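PDB 3H9X: MmcQ/YjbR family DNA-binding protein from Pseudomonas syringae pv. tomato, which probably binds DNA through a double-wing fold, although its biological role is not established. Local coordinates for residues 4-9 and 39-44. Numbering follows the deposited sequence.
Sequences QQFIDY and WYALLM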
loop_
_atom_site.group_PDB
_atom_site.type_symbol
_atom_site.label_atom_id
_atom_site.label_comp_id
_atom_site.label_asym_id
_atom_site.label_seq_id
_atom_site.Cartn_x
_atom_site.Cartn_y
_atom_site.Cartn_z
ATOM N N GLN A 4 2.663 -4.137 11.234
ATOM C CA GLN A 4 1.757 -4.840 12.148
ATOM C C GLN A 4 0.380 -4.181 12.243
ATOM O O GLN A 4 -0.629 -4.812 11.963
ATOM C CB GLN A 4 2.372 -4.894 13.549
ATOM C CG GLN A 4 2.584 -6.292 14.119
ATOM C CD GLN A 4 1.307 -7.105 14.186
ATOM O OE1 GLN A 4 0.823 -7.612 13.169
ATOM N NE2 GLN A 4 0.748 -7.234 15.389
ATOM N N GLN A 5 0.351 -2.912 12.644
ATOM C CA GLN A 5 -0.902 -2.174 12.802
ATOM C C GLN A 5 -1.743 -2.177 11.542
ATOM O O GLN A 5 -2.975 -2.108 11.603
ATOM C CB GLN A 5 -0.617 -0.737 13.208
ATOM C CG GLN A 5 0.250 -0.623 14.434
ATOM C CD GLN A 5 0.686 0.795 14.674
ATOM O OE1 GLN A 5 1.067 1.503 13.742
ATOM N NE2 GLN A 5 0.652 1.220 15.928
ATOM N N PHE A 6 -1.068 -2.240 10.398
ATOM C CA PHE A 6 -1.738 -2.262 9.112
ATOM C C PHE A 6 -2.467 -3.572 8.874
ATOM O O PHE A 6 -3.671 -3.555 8.679
ATOM C CB PHE A 6 -0.736 -2.021 7.988
ATOM C CG PHE A 6 -1.303 -2.261 6.622
ATOM C CD1 PHE A 6 -1.242 -3.524 6.035
ATOM C CD2 PHE A 6 -1.975 -1.245 5.950
ATOM C CE1 PHE A 6 -1.852 -3.765 4.810
ATOM C CE2 PHE A 6 -2.584 -1.480 4.729
ATOM C CZ PHE A 6 -2.524 -2.740 4.158
ATOM N N ILE A 7 -1.762 -4.707 8.900
ATOM C CA ILE A 7 -2.433 -5.990 8.650
ATOM C C ILE A 7 -3.580 -6.219 9.634
ATOM O O ILE A 7 -4.554 -6.914 9.325
ATOM C CB ILE A 7 -1.453 -7.222 8.688
ATOM C CG1 ILE A 7 -1.433 -7.852 10.071
ATOM C CG2 ILE A 7 -0.070 -6.822 8.239
ATOM C CD1 ILE A 7 -2.393 -9.025 10.221
ATOM N N ASP A 8 -3.468 -5.630 10.818
ATOM C CA ASP A 8 -4.510 -5.770 11.821
ATOM C C ASP A 8 -5.714 -4.929 11.419
ATOM O O ASP A 8 -6.848 -5.407 11.449
ATOM C CB ASP A 8 -4.003 -5.324 13.192
ATOM C CG ASP A 8 -3.042 -6.322 13.816
ATOM O OD1 ASP A 8 -2.393 -5.969 14.828
ATOM O OD2 ASP A 8 -2.936 -7.464 13.306
ATOM N N TYR A 9 -5.484 -3.680 11.031
ATOM C CA TYR A 9 -6.603 -2.840 10.637
ATOM C C TYR A 9 -7.415 -3.485 9.512
ATOM O O TYR A 9 -8.638 -3.438 9.525
ATOM C CB TYR A 9 -6.098 -1.454 10.234
ATOM C CG TYR A 9 -7.162 -0.555 9.640
ATOM C CD1 TYR A 9 -7.404 -0.542 8.271
ATOM C CD2 TYR A 9 -7.898 0.316 10.440
ATOM C CE1 TYR A 9 -8.341 0.319 7.715
ATOM C CE2 TYR A 9 -8.843 1.180 9.888
ATOM C CZ TYR A 9 -9.054 1.176 8.531
ATOM O OH TYR A 9 -9.977 2.030 7.981
ATOM N N TRP A 39 -7.012 -7.156 -5.961
ATOM C CA TRP A 39 -6.090 -6.602 -4.977
ATOM C C TRP A 39 -6.450 -5.160 -4.715
ATOM O O TRP A 39 -6.718 -4.419 -5.655
ATOM C CB TRP A 39 -4.658 -6.633 -5.512
ATOM C CG TRP A 39 -4.112 -7.992 -5.786
ATOM C CD1 TRP A 39 -4.789 -9.186 -5.742
ATOM C CD2 TRP A 39 -2.763 -8.308 -6.130
ATOM N NE1 TRP A 39 -3.941 -10.218 -6.032
ATOM C CE2 TRP A 39 -2.689 -9.709 -6.277
ATOM C CE3 TRP A 39 -1.602 -7.542 -6.327
ATOM C CZ2 TRP A 39 -1.501 -10.362 -6.616
ATOM C CZ3 TRP A 39 -0.424 -8.193 -6.661
ATOM C CH2 TRP A 39 -0.383 -9.588 -6.802
ATOM N N TYR A 40 -6.450 -4.756 -3.449
ATOM C CA TYR A 40 -6.755 -3.373 -3.109
ATOM C C TYR A 40 -5.675 -2.819 -2.185
ATOM O O TYR A 40 -5.721 -1.669 -1.784
ATOM C CB TYR A 40 -8.158 -3.283 -2.473
ATOM C CG TYR A 40 -8.295 -3.866 -1.076
ATOM C CD1 TYR A 40 -7.903 -3.134 0.046
ATOM C CD2 TYR A 40 -8.816 -5.146 -0.877
ATOM C CE1 TYR A 40 -8.022 -3.659 1.340
ATOM C CE2 TYR A 40 -8.939 -5.682 0.419
ATOM C CZ TYR A 40 -8.535 -4.928 1.524
ATOM O OH TYR A 40 -8.617 -5.439 2.804
ATOM N N ALA A 41 -4.690 -3.660 -1.889
ATOM C CA ALA A 41 -3.583 -3.320 -1.006
ATOM C C ALA A 41 -2.401 -4.286 -1.203
ATOM O O ALA A 41 -2.579 -5.508 -1.194
ATOM C CB ALA A 41 -4.055 -3.369 0.441
ATOM N N LEU A 42 -1.203 -3.726 -1.381
ATOM C CA LEU A 42 0.022 -4.505 -1.576
ATOM C C LEU A 42 1.064 -4.087 -0.531
ATOM O O LEU A 42 1.638 -2.995 -0.601
ATOM C CB LEU A 42 0.604 -4.244 -2.966
ATOM C CG LEU A 42 1.317 -5.358 -3.749
ATOM C CD1 LEU A 42 2.199 -4.690 -4.790
ATOM C CD2 LEU A 42 2.153 -6.251 -2.857
ATOM N N LEU A 43 1.307 -4.969 0.428
ATOM C CA LEU A 43 2.265 -4.718 1.487
ATOM C C LEU A 43 3.598 -5.299 1.058
ATOM O O LEU A 43 3.657 -6.451 0.646
ATOM C CB LEU A 43 1.796 -5.401 2.769
ATOM C CG LEU A 43 2.717 -5.340 3.973
ATOM C CD1 LEU A 43 2.809 -3.925 4.437
ATOM C CD2 LEU A 43 2.197 -6.243 5.063
HETATM N N MSE A 44 4.661 -4.503 1.145
HETATM C CA MSE A 44 5.996 -4.961 0.771
HETATM C C MSE A 44 7.089 -4.359 1.619
HETATM O O MSE A 44 6.967 -3.252 2.121
HETATM C CB MSE A 44 6.316 -4.593 -0.669
HETATM C CG MSE A 44 5.436 -5.213 -1.716
HETATM SE SE MSE A 44 5.907 -4.521 -3.489
HETATM C CE MSE A 44 4.864 -2.898 -3.461
#
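Phe-6 reaches from the helix down to the strand and lands on Ala-41: its CZ atom sits 4.1 Å from Ala-41 CB, with the methyl at the ring's edge and near the ring plane. What sends the ring that way is its first torsion, which sets CG anti to the backbone N (chi1 170°). Further along the strand, Leu-43 comes up beside the same ring, its CD1 lying 4.4 Å from Phe-6 CD1 in an oblique approach. This is the closed side of the contact, packed by the number of its neighbours. Phe-6, Ala-41 and Leu-43 are all buried; Ile-62 of the adjacent strand 58-65 touches both Phe-6 and Leu-43, and Phe-31 meets the Phe-6 ring edge-to-face.

The parts joined are the N-terminal helix 3-13 and strand 39-47 of the antiparallel sheet, in an alpha-beta fold with a double-wing motif, consistent with DNA binding. The two segments run roughly antiparallel, at 153°, with their axes 10.8 Å apart at closest, so side chains alone bridge the gap. Ala-41 is also one of the two residues of a classic beta bulge, with Tyr-40, opposite Phe-31 on strand 29-32.

Toward the outside the contact thins to a single pair of methyls. Ile-7 is partly exposed and touches with one branch: CG2, placed beside the backbone N, comes within 3.9 Å of Leu-43 CD2, while the CG1-CD1 arm runs off from the strand. Leu-43 thus splits its two methyls, CD1 to the buried ring and CD2 to this more open margin. The helix face turned away from the strand is open to solvent at Gln-4.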